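PDB 4KPP: putative uncharacterized protein from Archaeoglobus fulgidus, which probably exchanges protons for calcium ions across the membrane as a transporter of the sodium/calcium exchanger family. Local coordinates for residues A[124-129]-A[264-269]; A[117-122]-A[257-262]; A[93-98]-A[241-246]. One frame throughout, in Å; residues are numbered along the deposited sequence.

Contact 1: A[124-129]-A[264-269]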
loop_
_atom_site.group_PDB
_atom_site.type_symbol
_atom_site.label_atom_id
_atom_site.label_comp_id
_atom_site.label_asym_id
_atom_site.label_seq_id
_atom_site.Cartn_x
_atom_site.Cartn_y
_atom_site.Cartn_z
ATOM N N PHE A 124 11.705 -1.337 17.971
ATOM C CA PHE A 124 11.911 -1.807 19.336
ATOM C C PHE A 124 13.392 -1.985 19.652
ATOM O O PHE A 124 13.865 -1.552 20.699
ATOM C CB PHE A 124 11.164 -3.119 19.569
ATOM C CG PHE A 124 9.671 -2.971 19.575
ATOM C CD1 PHE A 124 9.080 -1.783 19.974
ATOM C CD2 PHE A 124 8.856 -4.018 19.179
ATOM C CE1 PHE A 124 7.704 -1.641 19.982
ATOM C CE2 PHE A 124 7.479 -3.881 19.182
ATOM C CZ PHE A 124 6.903 -2.692 19.585
ATOM N N ARG A 125 14.117 -2.622 18.740
ATOM C CA ARG A 125 15.535 -2.886 18.943
ATOM C C ARG A 125 16.367 -1.622 18.770
ATOM O O ARG A 125 17.424 -1.475 19.384
ATOM C CB ARG A 125 16.023 -3.972 17.982
ATOM N N THR A 126 15.882 -0.709 17.934
ATOM C CA THR A 126 16.610 0.520 17.639
ATOM C C THR A 126 16.499 1.514 18.792
ATOM O O THR A 126 17.485 2.140 19.183
ATOM C CB THR A 126 16.105 1.174 16.341
ATOM O OG1 THR A 126 15.817 0.156 15.374
ATOM C CG2 THR A 126 17.153 2.126 15.778
ATOM N N LEU A 127 15.294 1.648 19.338
ATOM C CA LEU A 127 15.056 2.530 20.476
ATOM C C LEU A 127 15.385 1.843 21.797
ATOM O O LEU A 127 15.349 2.473 22.856
ATOM C CB LEU A 127 13.600 3.003 20.499
ATOM C CG LEU A 127 13.271 4.319 19.793
ATOM C CD1 LEU A 127 13.587 4.240 18.308
ATOM C CD2 LEU A 127 11.813 4.691 20.014
ATOM N N LYS A 128 15.706 0.553 21.721
ATOM C CA LYS A 128 15.946 -0.269 22.906
ATOM C C LYS A 128 14.772 -0.171 23.878
ATOM O O LYS A 128 14.957 0.044 25.076
ATOM C CB LYS A 128 17.259 0.125 23.592
ATOM N N SER A 129 13.563 -0.321 23.346
ATOM C CA SER A 129 12.350 -0.205 24.145
ATOM C C SER A 129 11.343 -1.297 23.795
ATOM O O SER A 129 11.662 -2.240 23.071
ATOM C CB SER A 129 11.714 1.174 23.959
ATOM N N TYR A 264 14.558 2.657 6.824
ATOM C CA TYR A 264 15.588 3.692 6.776
ATOM C C TYR A 264 15.280 4.825 7.749
ATOM O O TYR A 264 16.161 5.291 8.473
ATOM C CB TYR A 264 15.727 4.239 5.351
ATOM C CG TYR A 264 16.560 5.499 5.239
ATOM C CD1 TYR A 264 17.948 5.439 5.192
ATOM C CD2 TYR A 264 15.957 6.750 5.169
ATOM C CE1 TYR A 264 18.711 6.589 5.086
ATOM C CE2 TYR A 264 16.712 7.905 5.063
ATOM C CZ TYR A 264 18.088 7.819 5.021
ATOM O OH TYR A 264 18.840 8.968 4.916
ATOM N N PHE A 265 14.023 5.260 7.759
ATOM C CA PHE A 265 13.588 6.346 8.629
ATOM C C PHE A 265 13.559 5.942 10.101
ATOM O O PHE A 265 13.700 6.786 10.982
ATOM C CB PHE A 265 12.217 6.866 8.194
ATOM C CG PHE A 265 12.281 7.909 7.115
ATOM C CD1 PHE A 265 13.324 8.824 7.077
ATOM C CD2 PHE A 265 11.302 7.976 6.135
ATOM C CE1 PHE A 265 13.386 9.788 6.082
ATOM C CE2 PHE A 265 11.359 8.936 5.139
ATOM C CZ PHE A 265 12.401 9.843 5.112
ATOM N N VAL A 266 13.372 4.652 10.365
ATOM C CA VAL A 266 13.420 4.148 11.733
ATOM C C VAL A 266 14.834 4.256 12.302
ATOM O O VAL A 266 15.030 4.750 13.409
ATOM C CB VAL A 266 12.931 2.688 11.824
ATOM C CG1 VAL A 266 13.293 2.082 13.172
ATOM C CG2 VAL A 266 11.432 2.617 11.590
ATOM N N ARG A 267 15.816 3.804 11.530
ATOM C CA ARG A 267 17.208 3.842 11.968
ATOM C C ARG A 267 17.735 5.272 12.116
ATOM O O ARG A 267 18.712 5.510 12.827
ATOM C CB ARG A 267 18.099 3.040 11.015
ATOM C CG ARG A 267 17.806 1.547 10.983
ATOM C CD ARG A 267 18.883 0.806 10.199
ATOM N NE ARG A 267 18.583 -0.616 10.044
ATOM C CZ ARG A 267 19.379 -1.487 9.430
ATOM N NH1 ARG A 267 20.532 -1.085 8.912
ATOM N NH2 ARG A 267 19.022 -2.760 9.336
ATOM N N ARG A 268 17.085 6.219 11.447
ATOM C CA ARG A 268 17.420 7.629 11.602
ATOM C C ARG A 268 16.570 8.263 12.702
ATOM O O ARG A 268 16.450 9.487 12.780
ATOM C CB ARG A 268 17.237 8.380 10.281
ATOM C CG ARG A 268 18.222 7.979 9.194
ATOM N N PHE A 269 15.981 7.411 13.539
ATOM C CA PHE A 269 15.202 7.837 14.704
ATOM C C PHE A 269 13.956 8.652 14.352
ATOM O O PHE A 269 13.608 9.607 15.049
ATOM C CB PHE A 269 16.087 8.592 15.704
ATOM C CG PHE A 269 17.253 7.786 16.203
ATOM C CD1 PHE A 269 17.142 7.027 17.353
ATOM C CD2 PHE A 269 18.454 7.781 15.517
ATOM C CE1 PHE A 269 18.207 6.282 17.814
ATOM C CE2 PHE A 269 19.525 7.037 15.971
ATOM C CZ PHE A 269 19.402 6.288 17.122
#

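Contact 2: A[117-122]-A[257-262]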
loop_
_atom_site.group_PDB
_atom_site.type_symbol
_atom_site.label_atom_id
_atom_site.label_comp_id
_atom_site.label_asym_id
_atom_site.label_seq_id
_atom_site.Cartn_x
_atom_site.Cartn_y
_atom_site.Cartn_z
ATOM N N SER A 117 4.254 -4.884 11.603
ATOM C CA SER A 117 4.898 -5.673 12.646
ATOM C C SER A 117 6.419 -5.594 12.549
ATOM O O SER A 117 7.097 -5.375 13.551
ATOM C CB SER A 117 4.440 -7.131 12.585
ATOM O OG SER A 117 4.942 -7.769 11.426
ATOM N N LEU A 118 6.943 -5.775 11.339
ATOM C CA LEU A 118 8.383 -5.737 11.093
ATOM C C LEU A 118 8.961 -4.391 11.516
ATOM O O LEU A 118 9.905 -4.332 12.307
ATOM C CB LEU A 118 8.669 -5.987 9.610
ATOM C CG LEU A 118 10.047 -6.428 9.100
ATOM C CD1 LEU A 118 10.550 -5.460 8.033
ATOM C CD2 LEU A 118 11.080 -6.602 10.214
ATOM N N VAL A 119 8.384 -3.317 10.987
ATOM C CA VAL A 119 8.845 -1.968 11.292
ATOM C C VAL A 119 8.796 -1.689 12.793
ATOM O O VAL A 119 9.717 -1.089 13.351
ATOM C CB VAL A 119 8.037 -0.911 10.511
ATOM C CG1 VAL A 119 8.354 0.490 11.001
ATOM C CG2 VAL A 119 8.328 -1.031 9.022
ATOM N N ALA A 120 7.732 -2.146 13.447
ATOM C CA ALA A 120 7.603 -1.982 14.892
ATOM C C ALA A 120 8.698 -2.740 15.640
ATOM O O ALA A 120 9.290 -2.212 16.580
ATOM C CB ALA A 120 6.222 -2.423 15.364
ATOM N N PHE A 121 8.967 -3.974 15.216
ATOM C CA PHE A 121 10.007 -4.797 15.842
ATOM C C PHE A 121 11.400 -4.188 15.713
ATOM O O PHE A 121 12.186 -4.210 16.660
ATOM C CB PHE A 121 10.008 -6.212 15.259
ATOM C CG PHE A 121 8.982 -7.119 15.871
ATOM C CD1 PHE A 121 8.694 -7.051 17.225
ATOM C CD2 PHE A 121 8.299 -8.040 15.091
ATOM C CE1 PHE A 121 7.747 -7.885 17.792
ATOM C CE2 PHE A 121 7.350 -8.877 15.650
ATOM C CZ PHE A 121 7.073 -8.800 17.002
ATOM N N ILE A 122 11.705 -3.654 14.535
ATOM C CA ILE A 122 12.993 -3.016 14.300
ATOM C C ILE A 122 13.111 -1.754 15.146
ATOM O O ILE A 122 14.171 -1.461 15.699
ATOM C CB ILE A 122 13.190 -2.682 12.810
ATOM C CG1 ILE A 122 13.220 -3.972 11.986
ATOM C CG2 ILE A 122 14.466 -1.878 12.597
ATOM C CD1 ILE A 122 13.437 -3.748 10.510
ATOM N N PRO A 257 9.682 -1.500 -1.660
ATOM C CA PRO A 257 10.326 -0.181 -1.631
ATOM C C PRO A 257 9.775 0.697 -0.517
ATOM O O PRO A 257 10.526 1.442 0.115
ATOM C CB PRO A 257 9.959 0.416 -2.993
ATOM C CG PRO A 257 9.758 -0.769 -3.872
ATOM C CD PRO A 257 9.115 -1.796 -2.991
ATOM N N GLU A 258 8.471 0.597 -0.284
ATOM C CA GLU A 258 7.813 1.316 0.800
ATOM C C GLU A 258 8.349 0.871 2.159
ATOM O O GLU A 258 8.553 1.689 3.055
ATOM C CB GLU A 258 6.307 1.078 0.738
ATOM C CG GLU A 258 5.544 1.562 1.954
ATOM C CD GLU A 258 4.272 0.775 2.173
ATOM O OE1 GLU A 258 3.337 1.305 2.806
ATOM O OE2 GLU A 258 4.213 -0.384 1.712
ATOM N N LEU A 259 8.572 -0.432 2.302
ATOM C CA LEU A 259 9.092 -0.993 3.544
ATOM C C LEU A 259 10.531 -0.556 3.797
ATOM O O LEU A 259 10.883 -0.181 4.914
ATOM C CB LEU A 259 9.002 -2.519 3.523
ATOM C CG LEU A 259 7.859 -3.150 4.321
ATOM C CD1 LEU A 259 8.007 -2.817 5.797
ATOM C CD2 LEU A 259 6.500 -2.697 3.800
ATOM N N ILE A 260 11.355 -0.607 2.756
ATOM C CA ILE A 260 12.755 -0.204 2.855
ATOM C C ILE A 260 12.911 1.251 3.306
ATOM O O ILE A 260 13.760 1.563 4.143
ATOM C CB ILE A 260 13.490 -0.421 1.515
ATOM C CG1 ILE A 260 13.572 -1.914 1.196
ATOM C CG2 ILE A 260 14.887 0.181 1.558
ATOM C CD1 ILE A 260 14.167 -2.214 -0.167
ATOM N N VAL A 261 12.086 2.137 2.756
ATOM C CA VAL A 261 12.120 3.543 3.146
ATOM C C VAL A 261 11.675 3.698 4.599
ATOM O O VAL A 261 12.220 4.516 5.343
ATOM C CB VAL A 261 11.255 4.420 2.209
ATOM C CG1 VAL A 261 11.090 5.828 2.774
ATOM C CG2 VAL A 261 11.867 4.465 0.812
ATOM N N ALA A 262 10.696 2.896 5.003
ATOM C CA ALA A 262 10.232 2.900 6.386
ATOM C C ALA A 262 11.339 2.480 7.350
ATOM O O ALA A 262 11.528 3.109 8.388
ATOM C CB ALA A 262 9.015 2.004 6.549
#

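Contact 3: A[93-98]-A[241-246]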
loop_
_atom_site.group_PDB
_atom_site.type_symbol
_atom_site.label_atom_id
_atom_site.label_comp_id
_atom_site.label_asym_id
_atom_site.label_seq_id
_atom_site.Cartn_x
_atom_site.Cartn_y
_atom_site.Cartn_z
ATOM N N GLY A 93 -11.445 -11.498 -18.764
ATOM C CA GLY A 93 -12.198 -12.303 -17.822
ATOM C C GLY A 93 -11.381 -13.471 -17.314
ATOM O O GLY A 93 -10.164 -13.360 -17.151
ATOM N N GLY A 94 -12.046 -14.594 -17.068
ATOM C CA GLY A 94 -11.367 -15.781 -16.587
ATOM C C GLY A 94 -10.808 -15.594 -15.190
ATOM O O GLY A 94 -11.440 -14.967 -14.339
ATOM N N GLU A 95 -9.610 -16.124 -14.966
ATOM C CA GLU A 95 -8.998 -16.123 -13.643
ATOM C C GLU A 95 -8.620 -14.728 -13.154
ATOM O O GLU A 95 -8.446 -14.513 -11.956
ATOM C CB GLU A 95 -7.773 -17.040 -13.627
ATOM C CG GLU A 95 -8.108 -18.515 -13.755
ATOM C CD GLU A 95 -9.015 -18.998 -12.639
ATOM O OE1 GLU A 95 -8.578 -18.990 -11.469
ATOM O OE2 GLU A 95 -10.168 -19.379 -12.931
ATOM N N TYR A 96 -8.499 -13.782 -14.080
ATOM C CA TYR A 96 -8.109 -12.419 -13.728
ATOM C C TYR A 96 -9.139 -11.733 -12.828
ATOM O O TYR A 96 -8.813 -10.780 -12.114
ATOM C CB TYR A 96 -7.839 -11.589 -14.988
ATOM C CG TYR A 96 -6.613 -12.035 -15.766
ATOM C CD1 TYR A 96 -5.332 -11.788 -15.284
ATOM C CD2 TYR A 96 -6.736 -12.694 -16.982
ATOM C CE1 TYR A 96 -4.210 -12.191 -15.984
ATOM C CE2 TYR A 96 -5.617 -13.099 -17.695
ATOM C CZ TYR A 96 -4.355 -12.843 -17.189
ATOM O OH TYR A 96 -3.236 -13.238 -17.885
ATOM N N VAL A 97 -10.377 -12.223 -12.861
ATOM C CA VAL A 97 -11.428 -11.730 -11.978
ATOM C C VAL A 97 -11.071 -11.972 -10.512
ATOM O O VAL A 97 -11.216 -11.084 -9.669
ATOM C CB VAL A 97 -12.782 -12.405 -12.279
ATOM C CG1 VAL A 97 -13.841 -11.932 -11.297
ATOM C CG2 VAL A 97 -13.215 -12.134 -13.721
ATOM N N HIS A 98 -10.605 -13.180 -10.213
ATOM C CA HIS A 98 -10.212 -13.526 -8.853
ATOM C C HIS A 98 -8.891 -12.863 -8.486
ATOM O O HIS A 98 -8.708 -12.432 -7.351
ATOM C CB HIS A 98 -10.090 -15.043 -8.685
ATOM C CG HIS A 98 -11.213 -15.816 -9.303
ATOM N ND1 HIS A 98 -12.517 -15.713 -8.869
ATOM C CD2 HIS A 98 -11.226 -16.708 -10.320
ATOM C CE1 HIS A 98 -13.284 -16.505 -9.595
ATOM N NE2 HIS A 98 -12.525 -17.121 -10.485
ATOM N N ASP A 241 0.783 -22.943 -6.876
ATOM C CA ASP A 241 -0.517 -22.344 -7.146
ATOM C C ASP A 241 -0.389 -20.860 -7.491
ATOM O O ASP A 241 0.312 -20.110 -6.813
ATOM C CB ASP A 241 -1.439 -22.530 -5.936
ATOM C CG ASP A 241 -2.776 -21.825 -6.093
ATOM O OD1 ASP A 241 -3.195 -21.550 -7.239
ATOM O OD2 ASP A 241 -3.419 -21.552 -5.060
ATOM N N GLU A 242 -1.087 -20.448 -8.543
ATOM C CA GLU A 242 -1.014 -19.076 -9.035
ATOM C C GLU A 242 -1.534 -18.049 -8.031
ATOM O O GLU A 242 -1.116 -16.891 -8.049
ATOM C CB GLU A 242 -1.778 -18.948 -10.355
ATOM C CG GLU A 242 -1.169 -19.727 -11.508
ATOM C CD GLU A 242 -2.112 -19.846 -12.687
ATOM O OE1 GLU A 242 -3.199 -20.435 -12.516
ATOM O OE2 GLU A 242 -1.773 -19.350 -13.783
ATOM N N PHE A 243 -2.445 -18.473 -7.161
ATOM C CA PHE A 243 -3.011 -17.571 -6.163
ATOM C C PHE A 243 -1.969 -17.125 -5.154
ATOM O O PHE A 243 -2.040 -16.015 -4.633
ATOM C CB PHE A 243 -4.200 -18.211 -5.445
ATOM C CG PHE A 243 -5.496 -18.054 -6.179
ATOM C CD1 PHE A 243 -6.157 -16.835 -6.187
ATOM C CD2 PHE A 243 -6.055 -19.120 -6.865
ATOM C CE1 PHE A 243 -7.354 -16.680 -6.867
ATOM C CE2 PHE A 243 -7.252 -18.976 -7.546
ATOM C CZ PHE A 243 -7.904 -17.753 -7.548
ATOM N N LEU A 244 -0.996 -17.988 -4.883
ATOM C CA LEU A 244 0.073 -17.649 -3.955
ATOM C C LEU A 244 0.976 -16.566 -4.545
ATOM O O LEU A 244 1.450 -15.681 -3.831
ATOM C CB LEU A 244 0.883 -18.894 -3.596
ATOM C CG LEU A 244 0.104 -20.048 -2.954
ATOM C CD1 LEU A 244 1.022 -21.230 -2.684
ATOM C CD2 LEU A 244 -0.599 -19.606 -1.672
ATOM N N ALA A 245 1.205 -16.638 -5.852
ATOM C CA ALA A 245 2.025 -15.649 -6.543
ATOM C C ALA A 245 1.302 -14.305 -6.624
ATOM O O ALA A 245 1.870 -13.263 -6.308
ATOM C CB ALA A 245 2.392 -16.146 -7.939
ATOM N N VAL A 246 0.042 -14.347 -7.044
ATOM C CA VAL A 246 -0.788 -13.153 -7.172
ATOM C C VAL A 246 -1.007 -12.453 -5.832
ATOM O O VAL A 246 -0.959 -11.225 -5.741
ATOM C CB VAL A 246 -2.162 -13.502 -7.796
ATOM C CG1 VAL A 246 -3.133 -12.331 -7.674
ATOM C CG2 VAL A 246 -1.994 -13.913 -9.248
HETATM O O HOH W 1 -5.241 -19.851 -10.918
#

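Contact 1: A[124-129]-A[264-269]
Thr126 and Val266 meet where two neighbouring, predicted transmembrane helices, 96-127 and 242-267, run out together at their C-terminal ends. The close part is small. Thr126 OG1 lies 3.9 Å from Val266 CG1, while the methyl CG2 of Thr126 comes to 4.2 Å from Arg267 CA. With chi1 at -39°, the hydroxyl stays beside the backbone N and donates or accepts nothing across the contact; its hydrogen bond is with Ile122 O. Threonine suits this place: its satisfied hydroxyl can lie against a valine methyl while its own methyl rests on the partner's backbone. Val266, whose branches also touch Val119 and Ala123 of the same helix as Thr126, is the buried member.

Further out the packing thins. The ring of Phe269 on the surface approaches Thr126 O obliquely, CE1 standing 4.4 Å from that oxygen, and the Arg267 side chain leaves its backbone away from the other helix and adds little. Phe269 has positive phi and closes helix 242-267 as the C-prime residue of a Schellman motif, its N bonded to Val266 O at 2.8 Å. Lys128, also with positive phi, is the first residue past helix 96-127 to leave helical angles. With no hydrogen bond or salt bridge across, van der Waals contact alone joins the helix ends, and the one side-chain hydroxyl involved is satisfied within its own helix.

Contact 2: A[117-122]-A[257-262]
Val119 reaches from helix 117-122 toward Leu259 and Ala262 of helix 257-262. Its CB touches neither and serves as the branch point. From it CG2, placed beside the backbone N, does the work: it lies 3.7 Å from Leu259 CD1 and 4.0 Å from Ala262 CB, sitting over the groove between them. The other methyl, CG1, is turned anti to the backbone N by a chi1 of 170° and packs further along the partner helix, 3.8 Å from Val266 CG2.

Both segments belong to predicted transmembrane helices of the sodium/calcium exchanger fold, and Pro257 with Glu258 is consistent with the Pro-Glu pair known from the alpha-repeats of related exchangers. The axes of the two short segments, 117-122 and 257-262, diverge by 16° and stand 10.6 Å apart at their closest. That spacing is wide, so the apolar side chains must span it. A beta-branched valine is stiff enough to hold a methyl in the middle, and Ala262 is small enough to accept it.

Leu259 reaches in with one branch, and its CD1 also meets Leu118 CD1, more loosely, at 4.3 Å. Helix 271-285 also touches Val119, through Ser274, Met275 and Leu278.

Contact 3: A[93-98]-A[241-246]
Phe243 takes chi1 of -85° and His98 chi1 of -44°, each setting CG beside its own backbone N; the phenyl ring of Phe243 is thereby carried toward the first turn of helix 96-127, where the CB of His98 meets it. This is the junction of two helix starts. Asp241 is the N-cap of helix 242-267, its OD1 accepting from Phe243 N at 3.2 Å in an almost straight bond that comes from above the carboxylate plane. On the other segment, a type II' beta turn from Gly93 to Tyr96 leads into helix 96-127. Gly94 supplies the positive phi of that turn, which glycine adopts without strain.

His98 CB reaches the edge of the Phe243 ring, near its plane, 3.7 Å from CZ. Glu95, its chain bent at chi2, crosses the phenyl side chain at about a right angle, with carboxylate and ring planes 89° apart; its OE1 lies 4.1 Å from Phe243 CE2. An aromatic residue fits here because its flat, long side chain can bridge a gap that the backbones leave wide, the CA atoms of His98 and Phe243 being 8.7 Å apart. The ring also packs edge-to-face with Tyr99 and touches Ala102 and Gln313. Replaced by an alanine, Phe243 would give up its ring, and His98 CB and the Tyr99 ring would probably lose their neighbour, opening a gap between the two helix starts.

Beside the ring, Glu95 and Glu242 point their carboxylates into the same region, and Glu242 OE2 has a salt bridge to Arg236, which would probably ease the repulsion between the two acids. A water mediates between them: it donates to Glu242 OE1 at 2.7 Å and, weakly, to Glu95 OE1 at 3.5 Å.

All three contacts join the same two helices, 96-127 and 242-267, one from each of the two sodium/calcium exchanger regions of the sequence. Along both helices the order is the same: contact 3 at the N-terminal ends, then contact 2, then contact 1 at the C-terminal ends, as expected for a pair running in nearly the same direction. Contacts 1 and 2 have centres 10 Å apart and touch, so their packing runs on from one to the other through valine and isoleucine side chains. Contact 3 lies about 38 Å from contact 1, centre to centre, on the opposite side of the chain's centre. The two helices, one from each region, thus touch near both ends.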